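Local structure of cadherin-23 (Mus musculus, 5VH2) at residues Tyr79-Ser84 with Cys97-Thr102; Tyr13-Leu18 with Thr26-Val31; Thr130-Val135 with Ile171-Leu176. The protein probably mediates calcium-dependent cell adhesion through its extracellular cadherin repeats and takes part in the mechanotransduction that underlies hearing. The protein carries 1 engineered substitution. All coordinates share one frame; numbering follows the deposited sequence.

Interaction 1 of 3, residues Tyr79-Ser84 with Cys97-Thr102; sequences YLMNVS and CSVYVT
Met-81 and Val-99 face each other across two antiparallel strands. Each holds the other by a pair of backbone hydrogen bonds. The Met-81 N to Val-99 O bond is 2.9 Å, and its return bond runs from Val-99 N to Met-81 O. Tyr-79 with Val-101 and Val-83 with Cys-97 are bonded in the same way. The last bond, Cys-97 N to Val-83 O, is the longest of the six at 3.2 Å. The tight face carries the side chains of these three pairs. Met-81 bends at its last torsion (chi3 -74°). Its CE lies 3.7 Å from Val-101 CG2 and also reaches Val-99 CG1. Val-83 CG2 meets Val-99 CG2 at 4.0 Å, and Cys-97 SG lies 3.7 Å from Val-83 CB. The other face is looser and more polar. There Leu-80 CD1 leans over to Ser-98 CB at 3.9 Å, with Tyr-100 CB a little farther off. Asn-82 and Ser-98 also sit on this side, but their polar ends are not hydrogen-bonded to each other. The hairpin of strands 78-87 and 94-104 forms the middle of a sheet. Strand 44-50 flanks it at Asn-82 and Ser-84, and strand 12-19 at Ser-98 and Tyr-100. Val-99 and Val-101 turn inward onto strand 27-34 of the opposing sheet, while Tyr-79 packs edge-to-face on Phe-56.

Interaction 2 of 3, residues Tyr13-Leu18 with Thr26-Val31; sequences YNRLGL and TSVIVV
Tyr-13 lays one ring face against Val-31, while Arg-15 reaches across to the backbone of Ser-27 and Val-28. The methyl CG1 of Val-31 makes a CH-pi contact, 3.9 Å from the centroid of the Tyr-13 ring and displaced toward the rim on the CD1-CE1 side. Ile-29 crosses Tyr-13 at about a right angle. Its CD1 lies 3.8 Å from Tyr-13 CB and also touches Asn-14 O. Arg-15 starts with CG anti to its backbone N (chi1 176°) and then bends at chi2 (56°). Its NH2 bonds to Val-28 O at 2.6 Å and to Ser-27 O at 3.1 Å. Both oxygens lie at the edge of the guanidinium, close to its plane. Leu-18 CD1 lies over one face of the same group, toward its rim. Val-28 has a helical backbone angle (psi -59°), which lets two successive carbonyls face one donor. At the other end, Tyr-13 OH bonds to Thr-9 OG1 and to Arg-32 N. The two strands belong to facing sheets and share no backbone hydrogen bond here. The join is mixed: apolar around Tyr-13, and at Arg-15 a side chain, probably cationic, that would draw on the partial negative charge of two carbonyl oxygens and polarise them.

Interaction 3 of 3, residues Thr130-Val135 with Ile171-Leu176; sequences TEIVRV and ITVKGL
Ile-132 and Val-133 lie opposite Ile-171 in an antiparallel strand pair with a classic beta bulge, at the centre of one sheet of the second cadherin domain of this fragment. Two residues of one strand thus share a single partner on the other. Ile-132 N bonds to Ile-171 O at 2.9 Å, and Ile-171 N bonds to Val-133 O at 3.0 Å. Ile-132 takes up helical backbone angles (psi -48°), as the first bulge residue does. Before the bulge the pairing is regular. Glu-131 and Thr-172 form a non-hydrogen-bonded pair, and Val-173 N donates to Thr-130 O at 3.0 Å. On the Glu-131 face the touch is slight, with Glu-131 CG 4.1 Å from Thr-172 CG2. The hydrophobic side is closer. Ile-132 CD1 meets Val-173 CG2 at 3.5 Å, one side chain slanting across the other. Val-133 and Ile-171 lie side by side and point the same way, with Val-133 CG1 4.1 Å from Ile-171 CD1. That CD1 also approaches Val-135 CG2. Because of the bulge, both Ile-132 and Val-133 face the opposing sheet. Ile-132 packs on Ala-120 and Ile-122 of strand 118-123, and Val-133 and Ile-171 on Val-204 of strand 200-209. Two sheets packed around an apolar interior in this way are typical of the Greek-key beta sandwich of cadherin repeats.

How the interactions relate
From the N terminus, interaction 2 comes first and closes the short loop between residues 18 and 26. Interaction 1 follows and closes the hairpin of strands 78-87 and 94-104, whose connection lies between residues 87 and 94. Interaction 3 spans the longest gap, from 135 to 171, which includes helix 156-161. The three run in series, and none nests or crosses. Interactions 1 and 2 meet in the first cadherin domain of the fragment, where backbone bonds join Tyr-100 to Tyr-13 and Arg-15. Interaction 1 pairs the two middle strands of one sheet, and interaction 2 ties its edge strand 12-19 to the facing sheet. Interaction 3 lies in the second domain, beyond the metal-binding linker, with its nearest atoms about 31 Å from interaction 2.

Interaction 1 of 3, residues Tyr79-Ser84 with Cys97-Thr102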
ATOM      1  N   TYR A  79      -6.621  -0.252 -13.892  1.00 19.70           N
ATOM      2  CA  TYR A  79      -6.036  -0.054 -15.230  1.00 19.33           C
ATOM      3  C   TYR A  79      -7.062  -0.501 -16.273  1.00 19.02           C
ATOM      4  O   TYR A  79      -7.749  -1.520 -16.071  1.00 19.11           O
ATOM      5  CB  TYR A  79      -4.773  -0.909 -15.383  1.00 19.39           C
ATOM      6  CG  TYR A  79      -3.655  -0.493 -14.469  1.00 19.77           C
ATOM      7  CD1 TYR A  79      -3.570  -0.965 -13.157  1.00 20.19           C
ATOM      8  CD2 TYR A  79      -2.682   0.396 -14.913  1.00 19.80           C
ATOM      9  CE1 TYR A  79      -2.546  -0.556 -12.319  1.00 20.64           C
ATOM     10  CE2 TYR A  79      -1.671   0.848 -14.057  1.00 20.28           C
ATOM     11  CZ  TYR A  79      -1.621   0.380 -12.773  1.00 20.69           C
ATOM     12  OH  TYR A  79      -0.610   0.804 -11.955  1.00 21.25           O
ATOM     13  N   LEU A  80      -7.177   0.239 -17.381  1.00 18.72           N
ATOM     14  CA  LEU A  80      -8.013  -0.191 -18.505  1.00 18.49           C
ATOM     15  C   LEU A  80      -7.203  -0.160 -19.811  1.00 18.27           C
ATOM     16  O   LEU A  80      -6.983   0.925 -20.398  1.00 18.11           O
ATOM     17  CB  LEU A  80      -9.275   0.671 -18.620  1.00 18.44           C
ATOM     18  CG  LEU A  80     -10.252   0.324 -19.773  1.00 18.31           C
ATOM     19  CD1 LEU A  80     -11.023  -0.972 -19.514  1.00 18.55           C
ATOM     20  CD2 LEU A  80     -11.218   1.462 -20.094  1.00 18.23           C
ATOM     21  N   MET A  81      -6.799  -1.350 -20.272  1.00 18.32           N
ATOM     22  CA  MET A  81      -5.864  -1.452 -21.394  1.00 18.24           C
ATOM     23  C   MET A  81      -6.615  -1.735 -22.668  1.00 18.14           C
ATOM     24  O   MET A  81      -7.551  -2.524 -22.664  1.00 18.24           O
ATOM     25  CB  MET A  81      -4.889  -2.604 -21.173  1.00 18.46           C
ATOM     26  CG  MET A  81      -3.736  -2.273 -20.277  1.00 18.63           C
ATOM     27  SD  MET A  81      -2.846  -3.702 -19.734  1.00 18.94           S
ATOM     28  CE  MET A  81      -3.990  -4.383 -18.533  1.00 19.02           C
ATOM     29  N   ASN A  82      -6.159  -1.142 -23.768  1.00 18.04           N
ATOM     30  CA  ASN A  82      -6.763  -1.390 -25.080  1.00 18.03           C
ATOM     31  C   ASN A  82      -5.887  -2.355 -25.807  1.00 18.24           C
ATOM     32  O   ASN A  82      -4.675  -2.084 -25.967  1.00 18.29           O
ATOM     33  CB  ASN A  82      -6.809  -0.118 -25.910  1.00 17.85           C
ATOM     34  CG  ASN A  82      -8.015   0.732 -25.607  1.00 17.69           C
ATOM     35  OD1 ASN A  82      -8.222   1.140 -24.488  1.00 17.67           O
ATOM     36  ND2 ASN A  82      -8.809   1.024 -26.617  1.00 17.66           N
ATOM     37  N   VAL A  83      -6.488  -3.451 -26.297  1.00 18.43           N
ATOM     38  CA  VAL A  83      -5.707  -4.491 -26.982  1.00 18.73           C
ATOM     39  C   VAL A  83      -6.179  -4.644 -28.426  1.00 18.91           C
ATOM     40  O   VAL A  83      -7.388  -4.580 -28.697  1.00 18.92           O
ATOM     41  CB  VAL A  83      -5.827  -5.826 -26.236  1.00 18.95           C
ATOM     42  CG1 VAL A  83      -5.057  -6.926 -26.939  1.00 19.31           C
ATOM     43  CG2 VAL A  83      -5.287  -5.692 -24.827  1.00 18.84           C
ATOM     44  N   SER A  84      -5.237  -4.864 -29.341  1.00 19.15           N
ATOM     45  CA  SER A  84      -5.571  -5.182 -30.731  1.00 19.47           C
ATOM     46  C   SER A  84      -5.083  -6.601 -31.099  1.00 19.97           C
ATOM     47  O   SER A  84      -4.070  -7.112 -30.550  1.00 20.05           O
ATOM     48  CB  SER A  84      -4.970  -4.149 -31.676  1.00 19.44           C
ATOM     49  OG  SER A  84      -3.562  -4.326 -31.807  1.00 19.66           O
ATOM     50  N   CYS A  97     -10.465  -5.281 -28.117  1.00 19.20           N
ATOM     51  CA  CYS A  97     -11.107  -5.459 -26.800  1.00 19.18           C
ATOM     52  C   CYS A  97     -10.451  -4.490 -25.808  1.00 18.78           C
ATOM     53  O   CYS A  97      -9.465  -3.798 -26.143  1.00 18.56           O
ATOM     54  CB  CYS A  97     -10.930  -6.896 -26.299  1.00 19.50           C
ATOM     55  SG  CYS A  97      -9.225  -7.377 -25.950  1.00 19.40           S
ATOM     56  N   SER A  98     -10.937  -4.473 -24.574  1.00 18.78           N
ATOM     57  CA  SER A  98     -10.164  -3.865 -23.498  1.00 18.57           C
ATOM     58  C   SER A  98     -10.004  -4.820 -22.325  1.00 18.76           C
ATOM     59  O   SER A  98     -10.658  -5.859 -22.263  1.00 19.05           O
ATOM     60  CB  SER A  98     -10.787  -2.533 -23.076  1.00 18.39           C
ATOM     61  OG  SER A  98     -10.750  -1.597 -24.149  1.00 18.19           O
ATOM     62  N   VAL A  99      -9.098  -4.498 -21.413  1.00 18.67           N
ATOM     63  CA  VAL A  99      -8.802  -5.356 -20.283  1.00 18.88           C
ATOM     64  C   VAL A  99      -8.815  -4.519 -19.008  1.00 18.89           C
ATOM     65  O   VAL A  99      -8.072  -3.532 -18.893  1.00 18.74           O
ATOM     66  CB  VAL A  99      -7.440  -6.051 -20.455  1.00 18.93           C
ATOM     67  CG1 VAL A  99      -7.124  -6.953 -19.256  1.00 19.17           C
ATOM     68  CG2 VAL A  99      -7.440  -6.887 -21.726  1.00 19.02           C
ATOM     69  N   TYR A 100      -9.705  -4.879 -18.080  1.00 19.14           N
ATOM     70  CA  TYR A 100      -9.911  -4.102 -16.856  1.00 19.27           C
ATOM     71  C   TYR A 100      -9.216  -4.866 -15.752  1.00 19.53           C
ATOM     72  O   TYR A 100      -9.561  -6.039 -15.478  1.00 19.76           O
ATOM     73  CB  TYR A 100     -11.420  -3.951 -16.590  1.00 19.48           C
ATOM     74  CG  TYR A 100     -11.861  -3.188 -15.335  1.00 19.75           C
ATOM     75  CD1 TYR A 100     -11.482  -1.852 -15.121  1.00 19.63           C
ATOM     76  CD2 TYR A 100     -12.779  -3.755 -14.445  1.00 20.20           C
ATOM     77  CE1 TYR A 100     -11.914  -1.149 -13.996  1.00 19.97           C
ATOM     78  CE2 TYR A 100     -13.224  -3.071 -13.324  1.00 20.54           C
ATOM     79  CZ  TYR A 100     -12.776  -1.758 -13.089  1.00 20.43           C
ATOM     80  OH  TYR A 100     -13.190  -1.043 -11.959  1.00 20.86           O
ATOM     81  N   VAL A 101      -8.196  -4.225 -15.168  1.00 19.53           N
ATOM     82  CA  VAL A 101      -7.506  -4.775 -13.991  1.00 19.85           C
ATOM     83  C   VAL A 101      -7.744  -3.871 -12.780  1.00 20.15           C
ATOM     84  O   VAL A 101      -7.473  -2.683 -12.843  1.00 20.07           O
ATOM     85  CB  VAL A 101      -5.993  -4.883 -14.243  1.00 19.79           C
ATOM     86  CG1 VAL A 101      -5.301  -5.565 -13.072  1.00 20.17           C
ATOM     87  CG2 VAL A 101      -5.728  -5.663 -15.533  1.00 19.56           C
ATOM     88  N   THR A 102      -8.296  -4.427 -11.696  1.00 20.54           N
ATOM     89  CA  THR A 102      -8.376  -3.725 -10.412  1.00 20.98           C
ATOM     90  C   THR A 102      -7.467  -4.417  -9.400  1.00 21.35           C
ATOM     91  O   THR A 102      -7.250  -5.632  -9.469  1.00 21.35           O
ATOM     92  CB  THR A 102      -9.800  -3.673  -9.838  1.00 21.30           C
ATOM     93  OG1 THR A 102     -10.200  -4.974  -9.438  1.00 21.55           O
ATOM     94  CG2 THR A 102     -10.786  -3.157 -10.827  1.00 21.01           C
TER

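Interaction 2 of 3, residues Tyr13-Leu18 with Thr26-Val31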
ATOM      1  N   TYR A  13     -12.341  -7.838 -21.032  1.00 19.82           N
ATOM      2  CA  TYR A  13     -11.860  -8.850 -20.097  1.00 20.01           C
ATOM      3  C   TYR A  13     -11.707  -8.232 -18.706  1.00 19.94           C
ATOM      4  O   TYR A  13     -11.477  -7.009 -18.582  1.00 19.67           O
ATOM      5  CB  TYR A  13     -10.531  -9.431 -20.563  1.00 19.91           C
ATOM      6  CG  TYR A  13     -10.606 -10.278 -21.821  1.00 20.13           C
ATOM      7  CD1 TYR A  13     -10.494  -9.712 -23.084  1.00 19.99           C
ATOM      8  CD2 TYR A  13     -10.731 -11.668 -21.739  1.00 20.54           C
ATOM      9  CE1 TYR A  13     -10.512 -10.500 -24.238  1.00 20.30           C
ATOM     10  CE2 TYR A  13     -10.777 -12.474 -22.872  1.00 20.86           C
ATOM     11  CZ  TYR A  13     -10.651 -11.890 -24.121  1.00 20.75           C
ATOM     12  OH  TYR A  13     -10.653 -12.696 -25.240  1.00 21.15           O
ATOM     13  N   ASN A  14     -11.817  -9.074 -17.682  1.00 20.26           N
ATOM     14  CA  ASN A  14     -11.776  -8.631 -16.295  1.00 20.35           C
ATOM     15  C   ASN A  14     -10.817  -9.449 -15.476  1.00 20.47           C
ATOM     16  O   ASN A  14     -10.940 -10.683 -15.397  1.00 20.75           O
ATOM     17  CB  ASN A  14     -13.145  -8.750 -15.632  1.00 20.77           C
ATOM     18  CG  ASN A  14     -14.101  -7.687 -16.090  1.00 20.72           C
ATOM     19  OD1 ASN A  14     -13.719  -6.542 -16.304  1.00 20.37           O
ATOM     20  ND2 ASN A  14     -15.360  -8.057 -16.232  1.00 21.12           N
ATOM     21  N   ARG A  15      -9.876  -8.755 -14.843  1.00 20.32           N
ATOM     22  CA  ARG A  15      -9.125  -9.332 -13.737  1.00 20.55           C
ATOM     23  C   ARG A  15      -9.257  -8.463 -12.481  1.00 20.75           C
ATOM     24  O   ARG A  15      -8.679  -7.368 -12.415  1.00 20.58           O
ATOM     25  CB  ARG A  15      -7.654  -9.459 -14.110  1.00 20.36           C
ATOM     26  CG  ARG A  15      -6.771  -9.971 -12.967  1.00 20.64           C
ATOM     27  CD  ARG A  15      -7.264 -11.297 -12.422  1.00 20.98           C
ATOM     28  NE  ARG A  15      -6.480 -11.758 -11.293  1.00 21.28           N
ATOM     29  CZ  ARG A  15      -5.262 -12.282 -11.379  1.00 21.29           C
ATOM     30  NH1 ARG A  15      -4.656 -12.703 -10.270  1.00 21.63           N
ATOM     31  NH2 ARG A  15      -4.611 -12.320 -12.535  1.00 21.03           N
ATOM     32  N   LEU A  16      -9.988  -8.960 -11.492  1.00 21.18           N
ATOM     33  CA  LEU A  16     -10.315  -8.206 -10.279  1.00 21.51           C
ATOM     34  C   LEU A  16      -9.507  -8.732  -9.100  1.00 21.86           C
ATOM     35  O   LEU A  16      -9.348  -9.948  -8.933  1.00 22.02           O
ATOM     36  CB  LEU A  16     -11.810  -8.303  -9.959  1.00 21.89           C
ATOM     37  CG  LEU A  16     -12.739  -8.118 -11.176  1.00 21.66           C
ATOM     38  CD1 LEU A  16     -14.199  -8.386 -10.877  1.00 22.15           C
ATOM     39  CD2 LEU A  16     -12.525  -6.741 -11.782  1.00 21.25           C
ATOM     40  N   GLY A  17      -8.993  -7.825  -8.278  1.00 22.04           N
ATOM     41  CA  GLY A  17      -8.308  -8.221  -7.057  1.00 22.49           C
ATOM     42  C   GLY A  17      -6.930  -8.817  -7.273  1.00 22.34           C
ATOM     43  O   GLY A  17      -6.518  -9.741  -6.561  1.00 22.67           O
ATOM     44  N   LEU A  18      -6.228  -8.297  -8.268  1.00 21.90           N
ATOM     45  CA  LEU A  18      -4.823  -8.614  -8.456  1.00 21.85           C
ATOM     46  C   LEU A  18      -4.055  -8.020  -7.286  1.00 22.32           C
ATOM     47  O   LEU A  18      -4.153  -6.829  -7.008  1.00 22.42           O
ATOM     48  CB  LEU A  18      -4.312  -8.011  -9.762  1.00 21.37           C
ATOM     49  CG  LEU A  18      -2.841  -8.184 -10.143  1.00 21.36           C
ATOM     50  CD1 LEU A  18      -2.542  -9.636 -10.415  1.00 21.39           C
ATOM     51  CD2 LEU A  18      -2.497  -7.396 -11.386  1.00 20.97           C
ATOM     52  N   THR A  26       3.958 -11.896 -13.154  1.00 22.11           N
ATOM     53  CA  THR A  26       2.770 -12.586 -12.648  1.00 21.96           C
ATOM     54  C   THR A  26       1.717 -12.605 -13.732  1.00 21.52           C
ATOM     55  O   THR A  26       1.500 -11.600 -14.415  1.00 21.25           O
ATOM     56  CB  THR A  26       2.155 -11.893 -11.419  1.00 22.03           C
ATOM     57  OG1 THR A  26       3.122 -11.805 -10.369  1.00 22.53           O
ATOM     58  CG2 THR A  26       0.960 -12.674 -10.888  1.00 21.98           C
ATOM     59  N   SER A  27       1.053 -13.746 -13.886  1.00 21.52           N
ATOM     60  CA  SER A  27       0.009 -13.885 -14.897  1.00 21.23           C
ATOM     61  C   SER A  27      -1.193 -13.016 -14.520  1.00 20.98           C
ATOM     62  O   SER A  27      -1.699 -13.099 -13.387  1.00 21.13           O
ATOM     63  CB  SER A  27      -0.400 -15.359 -14.984  1.00 21.43           C
ATOM     64  OG  SER A  27       0.676 -16.141 -15.486  1.00 21.68           O
ATOM     65  N   VAL A  28      -1.634 -12.199 -15.465  1.00 20.68           N
ATOM     66  CA  VAL A  28      -2.738 -11.272 -15.232  1.00 20.46           C
ATOM     67  C   VAL A  28      -4.059 -11.805 -15.806  1.00 20.40           C
ATOM     68  O   VAL A  28      -5.032 -11.988 -15.066  1.00 20.52           O
ATOM     69  CB  VAL A  28      -2.396  -9.902 -15.816  1.00 20.21           C
ATOM     70  CG1 VAL A  28      -3.501  -8.879 -15.606  1.00 20.01           C
ATOM     71  CG2 VAL A  28      -1.098  -9.433 -15.206  1.00 20.41           C
ATOM     72  N   ILE A  29      -4.077 -12.060 -17.109  1.00 20.30           N
ATOM     73  CA  ILE A  29      -5.218 -12.674 -17.770  1.00 20.37           C
ATOM     74  C   ILE A  29      -4.798 -13.085 -19.178  1.00 20.40           C
ATOM     75  O   ILE A  29      -3.866 -12.501 -19.726  1.00 20.27           O
ATOM     76  CB  ILE A  29      -6.435 -11.700 -17.848  1.00 20.18           C
ATOM     77  CG1 ILE A  29      -7.656 -12.407 -18.462  1.00 20.38           C
ATOM     78  CG2 ILE A  29      -6.082 -10.453 -18.653  1.00 19.85           C
ATOM     79  CD1 ILE A  29      -8.960 -11.801 -18.072  1.00 20.39           C
ATOM     80  N   VAL A  30      -5.479 -14.074 -19.757  1.00 20.66           N
ATOM     81  CA  VAL A  30      -5.202 -14.480 -21.141  1.00 20.80           C
ATOM     82  C   VAL A  30      -6.295 -14.019 -22.098  1.00 20.76           C
ATOM     83  O   VAL A  30      -7.491 -14.321 -21.887  1.00 20.92           O
ATOM     84  CB  VAL A  30      -4.994 -15.995 -21.297  1.00 21.26           C
ATOM     85  CG1 VAL A  30      -6.218 -16.794 -20.829  1.00 21.54           C
ATOM     86  CG2 VAL A  30      -4.589 -16.316 -22.740  1.00 21.49           C
ATOM     87  N   VAL A  31      -5.878 -13.290 -23.139  1.00 20.61           N
ATOM     88  CA  VAL A  31      -6.835 -12.899 -24.184  1.00 20.64           C
ATOM     89  C   VAL A  31      -6.760 -13.888 -25.345  1.00 21.12           C
ATOM     90  O   VAL A  31      -5.783 -14.628 -25.497  1.00 21.35           O
ATOM     91  CB  VAL A  31      -6.643 -11.436 -24.693  1.00 20.25           C
ATOM     92  CG1 VAL A  31      -6.870 -10.447 -23.556  1.00 19.87           C
ATOM     93  CG2 VAL A  31      -5.269 -11.231 -25.312  1.00 20.24           C
TER

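Interaction 3 of 3, residues Thr130-Val135 with Ile171-Leu176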
ATOM      1  N   THR A 130      -2.929   9.831  35.645  1.00 31.25           N
ATOM      2  CA  THR A 130      -3.316  11.080  34.983  1.00 31.20           C
ATOM      3  C   THR A 130      -2.936  11.029  33.492  1.00 29.78           C
ATOM      4  O   THR A 130      -1.797  10.620  33.134  1.00 28.95           O
ATOM      5  CB  THR A 130      -2.591  12.270  35.628  1.00 31.82           C
ATOM      6  OG1 THR A 130      -2.780  12.236  37.044  1.00 33.20           O
ATOM      7  CG2 THR A 130      -3.096  13.605  35.066  1.00 32.10           C
ATOM      8  N   GLU A 131      -3.874  11.422  32.630  1.00 29.62           N
ATOM      9  CA  GLU A 131      -3.596  11.458  31.201  1.00 28.44           C
ATOM     10  C   GLU A 131      -2.776  12.705  30.858  1.00 28.25           C
ATOM     11  O   GLU A 131      -3.141  13.816  31.224  1.00 29.05           O
ATOM     12  CB  GLU A 131      -4.891  11.410  30.378  1.00 28.38           C
ATOM     13  CG  GLU A 131      -5.655  10.092  30.486  1.00 28.57           C
ATOM     14  CD  GLU A 131      -7.151  10.235  30.122  1.00 29.09           C
ATOM     15  OE1 GLU A 131      -7.749   9.349  29.431  1.00 28.83           O
ATOM     16  OE2 GLU A 131      -7.740  11.260  30.560  1.00 29.91           O
ATOM     17  N   ILE A 132      -1.679  12.492  30.130  1.00 27.35           N
ATOM     18  CA  ILE A 132      -0.682  13.529  29.839  1.00 27.27           C
ATOM     19  C   ILE A 132      -0.856  14.122  28.442  1.00 26.69           C
ATOM     20  O   ILE A 132      -0.786  15.332  28.248  1.00 27.08           O
ATOM     21  CB  ILE A 132       0.748  12.929  29.929  1.00 26.82           C
ATOM     22  CG1 ILE A 132       1.005  12.343  31.306  1.00 27.40           C
ATOM     23  CG2 ILE A 132       1.812  13.983  29.634  1.00 26.90           C
ATOM     24  CD1 ILE A 132       0.681  13.311  32.417  1.00 28.58           C
ATOM     25  N   VAL A 133      -0.999  13.231  27.472  1.00 25.86           N
ATOM     26  CA  VAL A 133      -1.149  13.585  26.058  1.00 25.28           C
ATOM     27  C   VAL A 133      -1.523  12.287  25.334  1.00 24.66           C
ATOM     28  O   VAL A 133      -1.405  11.188  25.909  1.00 24.68           O
ATOM     29  CB  VAL A 133       0.156  14.198  25.468  1.00 25.05           C
ATOM     30  CG1 VAL A 133       1.202  13.119  25.229  1.00 24.53           C
ATOM     31  CG2 VAL A 133      -0.119  15.004  24.194  1.00 24.83           C
ATOM     32  N   ARG A 134      -1.986  12.400  24.093  1.00 24.23           N
ATOM     33  CA  ARG A 134      -2.351  11.209  23.338  1.00 23.81           C
ATOM     34  C   ARG A 134      -1.726  11.151  21.956  1.00 23.27           C
ATOM     35  O   ARG A 134      -1.902  12.062  21.146  1.00 23.17           O
ATOM     36  CB  ARG A 134      -3.848  11.120  23.213  1.00 24.05           C
ATOM     37  CG  ARG A 134      -4.284   9.803  22.632  1.00 23.87           C
ATOM     38  CD  ARG A 134      -5.756   9.806  22.300  1.00 24.15           C
ATOM     39  NE  ARG A 134      -6.085   8.605  21.557  1.00 24.06           N
ATOM     40  CZ  ARG A 134      -7.310   8.261  21.196  1.00 24.38           C
ATOM     41  NH1 ARG A 134      -7.490   7.118  20.547  1.00 24.45           N
ATOM     42  NH2 ARG A 134      -8.357   9.032  21.501  1.00 24.79           N
ATOM     43  N   VAL A 135      -1.004  10.059  21.696  1.00 23.06           N
ATOM     44  CA  VAL A 135      -0.413   9.843  20.376  1.00 22.75           C
ATOM     45  C   VAL A 135      -1.427   9.037  19.595  1.00 22.70           C
ATOM     46  O   VAL A 135      -1.981   8.084  20.116  1.00 22.92           O
ATOM     47  CB  VAL A 135       0.909   9.063  20.429  1.00 22.77           C
ATOM     48  CG1 VAL A 135       1.419   8.741  19.020  1.00 22.68           C
ATOM     49  CG2 VAL A 135       1.937   9.852  21.231  1.00 22.92           C
ATOM     50  N   ILE A 171      -0.777   8.407  26.811  1.00 24.70           N
ATOM     51  CA  ILE A 171       0.332   8.307  27.738  1.00 24.88           C
ATOM     52  C   ILE A 171      -0.183   8.768  29.091  1.00 25.64           C
ATOM     53  O   ILE A 171      -0.843   9.825  29.188  1.00 25.97           O
ATOM     54  CB  ILE A 171       1.513   9.174  27.288  1.00 24.57           C
ATOM     55  CG1 ILE A 171       2.163   8.542  26.049  1.00 24.03           C
ATOM     56  CG2 ILE A 171       2.536   9.319  28.400  1.00 24.94           C
ATOM     57  CD1 ILE A 171       3.125   9.463  25.317  1.00 23.83           C
ATOM     58  N   THR A 172       0.112   7.981  30.138  1.00 26.07           N
ATOM     59  CA  THR A 172      -0.337   8.282  31.510  1.00 26.99           C
ATOM     60  C   THR A 172       0.842   8.327  32.471  1.00 27.24           C
ATOM     61  O   THR A 172       1.958   7.913  32.139  1.00 26.74           O
ATOM     62  CB  THR A 172      -1.317   7.235  32.026  1.00 27.57           C
ATOM     63  OG1 THR A 172      -0.794   5.922  31.758  1.00 27.25           O
ATOM     64  CG2 THR A 172      -2.700   7.433  31.367  1.00 27.67           C
ATOM     65  N   VAL A 173       0.598   8.833  33.673  1.00 28.16           N
ATOM     66  CA  VAL A 173       1.619   8.785  34.719  1.00 28.57           C
ATOM     67  C   VAL A 173       1.594   7.417  35.424  1.00 28.87           C
ATOM     68  O   VAL A 173       0.570   6.952  35.926  1.00 29.54           O
ATOM     69  CB  VAL A 173       1.453   9.964  35.691  1.00 29.60           C
ATOM     70  CG1 VAL A 173       2.356   9.829  36.884  1.00 30.22           C
ATOM     71  CG2 VAL A 173       1.787  11.251  34.958  1.00 29.35           C
ATOM     72  N   LYS A 174       2.747   6.778  35.411  1.00 28.47           N
ATOM     73  CA  LYS A 174       2.953   5.427  35.894  1.00 28.68           C
ATOM     74  C   LYS A 174       3.567   5.473  37.273  1.00 29.44           C
ATOM     75  O   LYS A 174       3.099   4.785  38.152  1.00 30.21           O
ATOM     76  CB  LYS A 174       3.911   4.707  34.948  1.00 27.86           C
ATOM     77  CG  LYS A 174       4.168   3.230  35.248  1.00 28.11           C
ATOM     78  CD  LYS A 174       5.078   2.664  34.152  1.00 27.43           C
ATOM     79  CE  LYS A 174       5.898   1.507  34.665  1.00 27.78           C
ATOM     80  NZ  LYS A 174       6.338   0.643  33.542  1.00 27.45           N
ATOM     81  N   GLY A 175       4.615   6.283  37.431  1.00 29.33           N
ATOM     82  CA  GLY A 175       5.295   6.480  38.710  1.00 30.11           C
ATOM     83  C   GLY A 175       5.341   7.948  39.114  1.00 30.68           C
ATOM     84  O   GLY A 175       4.604   8.777  38.578  1.00 30.65           O
ATOM     85  N   LEU A 176       6.186   8.278  40.099  1.00 31.35           N
ATOM     86  CA  LEU A 176       6.215   9.635  40.662  1.00 32.25           C
ATOM     87  C   LEU A 176       7.240  10.511  39.994  1.00 31.86           C
ATOM     88  O   LEU A 176       8.429  10.288  40.161  1.00 31.74           O
ATOM     89  CB  LEU A 176       6.406   9.621  42.186  1.00 33.54           C
ATOM     90  CG  LEU A 176       5.015   9.340  42.810  1.00 34.41           C
ATOM     91  CD1 LEU A 176       5.117   8.820  44.242  1.00 35.59           C
ATOM     92  CD2 LEU A 176       4.079  10.551  42.753  1.00 35.16           C
TER